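Long-range contact in CsuC (Acinetobacter baumannii, PDB 6FJY), which probably acts as the periplasmic chaperone of archaic Csu pili, holding the tip adhesin CsuE in a pre-assembly complex by donor-strand complementation: residues A1-E13 / A20-V33. Sequence-based numbering, arbitrary orientation.
Sequences ATFLIWPIYPKIE and AVWLQNTGKTDAMV
Leu4 and Trp6 of strand 3-6 each trade two backbone hydrogen bonds with a partner in strand 20-25, Leu4 with Gln24 and Trp6 with Trp22. The strands run antiparallel, and the shortest of these bonds goes from Trp22 N to Trp6 O, 2.7 Å. Ile5 CA, between the two pairs, adds a CA-H...O contact to Trp22 O, and a bond of 3.3 Å from Thr26 N to Thr2 O continues the pairing past the end of the strands.

Where the chain turns, the polar side chains take over. Thr2 OG1 and Thr26 OG1 share a hydrogen bond of 2.9 Å, the two side chains crossing at about a right angle. Asn25 OD1 accepts from Gly27 N in an Asx turn, while its ND2 gives to Thr29 O at 2.8 Å; together these bonds fix the rotation of the amide.

On the sheet face that carries Leu4, Trp6, Trp22 and Gln24, the two indoles lie side by side with their planes 36° apart. Trp6 CG sits between its own N and carbonyl carbon (chi1 63°), which swings the indole across toward strand 20-25 and against Trp22 CD1, 3.3 Å from the plane of the Trp6 ring and set toward its rim. Leu4 CD2 lies alongside Gln24 CB.

The opposite face carries Phe3, Ile5 and Leu23, with Asn25 at its polar end. Phe3 reaches out with CZ at 3.5 Å from both Leu23 CD2 and Val33 CG2, the valine approaching from strand 31-41 in the other layer. Ile5 CG1 touches both Leu23 CD2 and Val21 CG1. Past the cis-proline Pro7, Pro10 CB meets Val21 CG2.

This is the N-terminal edge of the Ig-like PapD-type domain's sandwich: strand 18-25 also pairs with strand 69-76, Ile5 packs on Val92 and Ile118 inside, and the chain of another protein touches Leu4 and Trp6.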
loop_
_atom_site.group_PDB
_atom_site.type_symbol
_atom_site.label_atom_id
_atom_site.label_comp_id
_atom_site.label_asym_id
_atom_site.label_seq_id
_atom_site.Cartn_x
_atom_site.Cartn_y
_atom_site.Cartn_z
ATOM N N ALA A 1 11.232 0.711 18.194
ATOM C CA ALA A 1 11.492 0.340 16.804
ATOM C C ALA A 1 10.457 0.946 15.856
ATOM O O ALA A 1 9.252 0.735 16.023
ATOM C CB ALA A 1 11.513 -1.176 16.658
ATOM N N THR A 2 10.936 1.652 14.832
ATOM C CA THR A 2 10.066 2.301 13.860
ATOM C C THR A 2 9.863 1.346 12.691
ATOM O O THR A 2 10.788 1.103 11.908
ATOM C CB THR A 2 10.666 3.618 13.375
ATOM O OG1 THR A 2 11.831 3.353 12.584
ATOM C CG2 THR A 2 11.047 4.510 14.551
ATOM N N PHE A 3 8.643 0.834 12.564
ATOM C CA PHE A 3 8.279 -0.130 11.543
ATOM C C PHE A 3 7.491 0.542 10.425
ATOM O O PHE A 3 6.584 1.340 10.672
ATOM C CB PHE A 3 7.450 -1.250 12.157
ATOM C CG PHE A 3 7.537 -2.527 11.419
ATOM C CD1 PHE A 3 8.763 -3.123 11.204
ATOM C CD2 PHE A 3 6.391 -3.153 10.959
ATOM C CE1 PHE A 3 8.855 -4.318 10.523
ATOM C CE2 PHE A 3 6.471 -4.351 10.278
ATOM C CZ PHE A 3 7.708 -4.934 10.058
ATOM N N LEU A 4 7.834 0.181 9.198
ATOM C CA LEU A 4 7.172 0.640 7.988
ATOM C C LEU A 4 6.712 -0.577 7.197
ATOM O O LEU A 4 7.529 -1.433 6.842
ATOM C CB LEU A 4 8.131 1.515 7.177
ATOM C CG LEU A 4 7.794 2.018 5.784
ATOM C CD1 LEU A 4 8.401 3.383 5.611
ATOM C CD2 LEU A 4 8.363 1.076 4.759
ATOM N N ILE A 5 5.408 -0.677 6.959
ATOM C CA ILE A 5 4.823 -1.801 6.236
ATOM C C ILE A 5 3.867 -1.254 5.178
ATOM O O ILE A 5 2.945 -0.496 5.498
ATOM C CB ILE A 5 4.112 -2.795 7.178
ATOM C CG1 ILE A 5 3.332 -3.824 6.370
ATOM C CG2 ILE A 5 3.212 -2.075 8.166
ATOM C CD1 ILE A 5 2.757 -4.914 7.216
ATOM N N TRP A 6 4.101 -1.626 3.920
ATOM C CA TRP A 6 3.310 -1.185 2.778
ATOM C C TRP A 6 3.412 -2.234 1.684
ATOM O O TRP A 6 4.427 -2.938 1.594
ATOM C CB TRP A 6 3.785 0.167 2.220
ATOM C CG TRP A 6 5.177 0.111 1.677
ATOM C CD1 TRP A 6 6.326 0.041 2.396
ATOM C CD2 TRP A 6 5.567 0.111 0.295
ATOM N NE1 TRP A 6 7.411 -0.010 1.554
ATOM C CE2 TRP A 6 6.971 0.041 0.257
ATOM C CE3 TRP A 6 4.862 0.162 -0.912
ATOM C CZ2 TRP A 6 7.691 0.040 -0.934
ATOM C CZ3 TRP A 6 5.577 0.147 -2.103
ATOM C CH2 TRP A 6 6.980 0.089 -2.103
ATOM N N PRO A 7 2.386 -2.354 0.828
ATOM C CA PRO A 7 1.140 -1.581 0.962
ATOM C C PRO A 7 0.151 -2.125 2.000
ATOM O O PRO A 7 0.139 -3.320 2.300
ATOM C CB PRO A 7 0.540 -1.636 -0.454
ATOM C CG PRO A 7 1.060 -2.900 -1.042
ATOM C CD PRO A 7 2.448 -3.103 -0.438
ATOM N N ILE A 8 -0.652 -1.218 2.571
ATOM C CA ILE A 8 -1.682 -1.608 3.531
ATOM C C ILE A 8 -3.019 -1.955 2.871
ATOM O O ILE A 8 -3.953 -2.367 3.574
ATOM C CB ILE A 8 -1.855 -0.498 4.587
ATOM C CG1 ILE A 8 -2.062 0.845 3.912
ATOM C CG2 ILE A 8 -0.617 -0.423 5.517
ATOM C CD1 ILE A 8 -2.143 1.984 4.904
ATOM N N TYR A 9 -3.136 -1.813 1.544
ATOM C CA TYR A 9 -4.289 -2.303 0.782
ATOM C C TYR A 9 -3.801 -3.191 -0.352
ATOM O O TYR A 9 -3.982 -2.869 -1.528
ATOM C CB TYR A 9 -5.129 -1.150 0.233
ATOM C CG TYR A 9 -5.722 -0.245 1.289
ATOM C CD1 TYR A 9 -6.623 -0.729 2.228
ATOM C CD2 TYR A 9 -5.371 1.088 1.357
ATOM C CE1 TYR A 9 -7.177 0.106 3.197
ATOM C CE2 TYR A 9 -5.910 1.925 2.319
ATOM C CZ TYR A 9 -6.808 1.429 3.237
ATOM O OH TYR A 9 -7.330 2.266 4.189
ATOM N N PRO A 10 -3.175 -4.321 -0.036
ATOM C CA PRO A 10 -2.665 -5.199 -1.088
ATOM C C PRO A 10 -3.768 -6.033 -1.735
ATOM O O PRO A 10 -4.861 -6.218 -1.189
ATOM C CB PRO A 10 -1.667 -6.082 -0.339
ATOM C CG PRO A 10 -2.277 -6.214 1.020
ATOM C CD PRO A 10 -2.916 -4.877 1.302
ATOM N N LYS A 11 -3.454 -6.525 -2.933
ATOM C CA LYS A 11 -4.351 -7.382 -3.694
ATOM C C LYS A 11 -3.538 -8.208 -4.678
ATOM O O LYS A 11 -2.423 -7.837 -5.055
ATOM C CB LYS A 11 -5.456 -6.606 -4.433
ATOM C CG LYS A 11 -5.164 -5.149 -4.780
ATOM C CD LYS A 11 -4.105 -4.960 -5.839
ATOM C CE LYS A 11 -3.766 -3.465 -5.973
ATOM N NZ LYS A 11 -2.695 -3.154 -6.979
ATOM N N ILE A 12 -4.112 -9.347 -5.058
ATOM C CA ILE A 12 -3.531 -10.293 -6.006
ATOM C C ILE A 12 -4.505 -10.406 -7.174
ATOM O O ILE A 12 -5.620 -10.918 -7.010
ATOM C CB ILE A 12 -3.294 -11.663 -5.359
ATOM C CG1 ILE A 12 -2.664 -11.487 -3.975
ATOM C CG2 ILE A 12 -2.410 -12.530 -6.257
ATOM C CD1 ILE A 12 -2.344 -12.792 -3.263
ATOM N N GLU A 13 -4.102 -9.917 -8.345
ATOM C CA GLU A 13 -4.996 -9.928 -9.493
ATOM C C GLU A 13 -5.153 -11.349 -10.039
ATOM O O GLU A 13 -4.440 -12.287 -9.645
ATOM C CB GLU A 13 -4.493 -8.972 -10.575
ATOM C CG GLU A 13 -4.292 -7.527 -10.096
ATOM C CD GLU A 13 -5.575 -6.781 -9.840
ATOM O OE1 GLU A 13 -6.657 -7.311 -10.164
ATOM O OE2 GLU A 13 -5.496 -5.651 -9.318
ATOM N N ALA A 20 3.526 -8.735 -3.243
ATOM C CA ALA A 20 4.553 -8.475 -2.245
ATOM C C ALA A 20 4.132 -7.341 -1.320
ATOM O O ALA A 20 3.483 -6.379 -1.743
ATOM C CB ALA A 20 5.901 -8.130 -2.915
ATOM N N VAL A 21 4.511 -7.470 -0.053
ATOM C CA VAL A 21 4.392 -6.410 0.939
ATOM C C VAL A 21 5.774 -6.204 1.536
ATOM O O VAL A 21 6.483 -7.177 1.806
ATOM C CB VAL A 21 3.361 -6.739 2.033
ATOM C CG1 VAL A 21 3.419 -5.698 3.136
ATOM C CG2 VAL A 21 1.937 -6.784 1.437
ATOM N N TRP A 22 6.179 -4.948 1.680
ATOM C CA TRP A 22 7.511 -4.628 2.161
ATOM C C TRP A 22 7.488 -4.376 3.658
ATOM O O TRP A 22 6.567 -3.748 4.187
ATOM C CB TRP A 22 8.075 -3.424 1.415
ATOM C CG TRP A 22 8.290 -3.732 -0.023
ATOM C CD1 TRP A 22 7.549 -3.285 -1.069
ATOM C CD2 TRP A 22 9.300 -4.580 -0.577
ATOM N NE1 TRP A 22 8.036 -3.795 -2.246
ATOM C CE2 TRP A 22 9.113 -4.593 -1.973
ATOM C CE3 TRP A 22 10.354 -5.316 -0.034
ATOM C CZ2 TRP A 22 9.933 -5.321 -2.832
ATOM C CZ3 TRP A 22 11.177 -6.032 -0.894
ATOM C CH2 TRP A 22 10.953 -6.038 -2.272
ATOM N N LEU A 23 8.503 -4.900 4.335
ATOM C CA LEU A 23 8.716 -4.700 5.761
ATOM C C LEU A 23 10.068 -4.025 5.914
ATOM O O LEU A 23 11.096 -4.621 5.570
ATOM C CB LEU A 23 8.720 -6.043 6.485
ATOM C CG LEU A 23 7.369 -6.757 6.493
ATOM C CD1 LEU A 23 7.452 -8.081 7.246
ATOM C CD2 LEU A 23 6.271 -5.856 7.039
ATOM N N GLN A 24 10.070 -2.796 6.430
ATOM C CA GLN A 24 11.281 -2.002 6.523
ATOM C C GLN A 24 11.416 -1.394 7.917
ATOM O O GLN A 24 10.491 -0.752 8.420
ATOM C CB GLN A 24 11.286 -0.921 5.435
ATOM C CG GLN A 24 12.613 -0.180 5.296
ATOM C CD GLN A 24 12.679 0.589 4.001
ATOM O OE1 GLN A 24 11.717 0.600 3.233
ATOM N NE2 GLN A 24 13.807 1.227 3.742
ATOM N N ASN A 25 12.563 -1.639 8.544
ATOM C CA ASN A 25 12.917 -1.083 9.849
ATOM C C ASN A 25 13.840 0.106 9.624
ATOM O O ASN A 25 14.999 -0.069 9.224
ATOM C CB ASN A 25 13.597 -2.138 10.721
ATOM C CG ASN A 25 13.835 -1.669 12.149
ATOM O OD1 ASN A 25 14.054 -0.486 12.415
ATOM N ND2 ASN A 25 13.813 -2.615 13.079
ATOM N N THR A 26 13.337 1.310 9.893
ATOM C CA THR A 26 14.131 2.529 9.803
ATOM C C THR A 26 14.669 2.996 11.152
ATOM O O THR A 26 15.363 4.020 11.206
ATOM C CB THR A 26 13.314 3.646 9.149
ATOM O OG1 THR A 26 12.012 3.697 9.747
ATOM C CG2 THR A 26 13.202 3.416 7.645
ATOM N N GLY A 27 14.366 2.279 12.231
ATOM C CA GLY A 27 14.849 2.625 13.550
ATOM C C GLY A 27 16.270 2.146 13.782
ATOM O O GLY A 27 17.006 1.790 12.861
ATOM N N LYS A 28 16.678 2.197 15.047
ATOM C CA LYS A 28 17.997 1.722 15.442
ATOM C C LYS A 28 17.964 0.408 16.213
ATOM O O LYS A 28 19.028 -0.148 16.504
ATOM C CB LYS A 28 18.710 2.800 16.266
ATOM C CG LYS A 28 19.019 4.065 15.473
ATOM C CD LYS A 28 19.904 5.014 16.263
ATOM C CE LYS A 28 20.195 6.294 15.492
ATOM N NZ LYS A 28 20.989 6.044 14.257
ATOM N N THR A 29 16.782 -0.124 16.512
ATOM C CA THR A 29 16.639 -1.375 17.241
ATOM C C THR A 29 16.012 -2.433 16.342
ATOM O O THR A 29 15.201 -2.124 15.468
ATOM C CB THR A 29 15.784 -1.198 18.508
ATOM O OG1 THR A 29 14.469 -0.749 18.146
ATOM C CG2 THR A 29 16.438 -0.204 19.499
ATOM N N ASP A 30 16.414 -3.686 16.558
ATOM C CA ASP A 30 15.846 -4.802 15.822
ATOM C C ASP A 30 14.417 -5.083 16.285
ATOM O O ASP A 30 14.005 -4.707 17.387
ATOM C CB ASP A 30 16.701 -6.059 15.994
ATOM C CG ASP A 30 18.137 -5.848 15.562
ATOM O OD1 ASP A 30 18.421 -4.779 14.994
ATOM O OD2 ASP A 30 18.969 -6.751 15.781
ATOM N N ALA A 31 13.664 -5.771 15.419
ATOM C CA ALA A 31 12.286 -6.158 15.690
ATOM C C ALA A 31 12.025 -7.549 15.127
ATOM O O ALA A 31 12.653 -7.970 14.155
ATOM C CB ALA A 31 11.295 -5.165 15.082
ATOM N N MET A 32 11.123 -8.274 15.778
ATOM C CA MET A 32 10.655 -9.570 15.313
ATOM C C MET A 32 9.237 -9.411 14.792
ATOM O O MET A 32 8.411 -8.724 15.406
ATOM C CB MET A 32 10.686 -10.618 16.432
ATOM C CG MET A 32 10.341 -12.049 15.986
ATOM S SD MET A 32 11.703 -12.891 15.174
ATOM C CE MET A 32 12.999 -12.447 16.308
ATOM N N VAL A 33 8.957 -10.063 13.667
ATOM C CA VAL A 33 7.669 -9.962 12.996
ATOM C C VAL A 33 7.132 -11.355 12.709
ATOM O O VAL A 33 7.828 -12.186 12.116
ATOM C CB VAL A 33 7.793 -9.161 11.687
ATOM C CG1 VAL A 33 6.459 -9.032 11.024
ATOM C CG2 VAL A 33 8.390 -7.795 11.978
#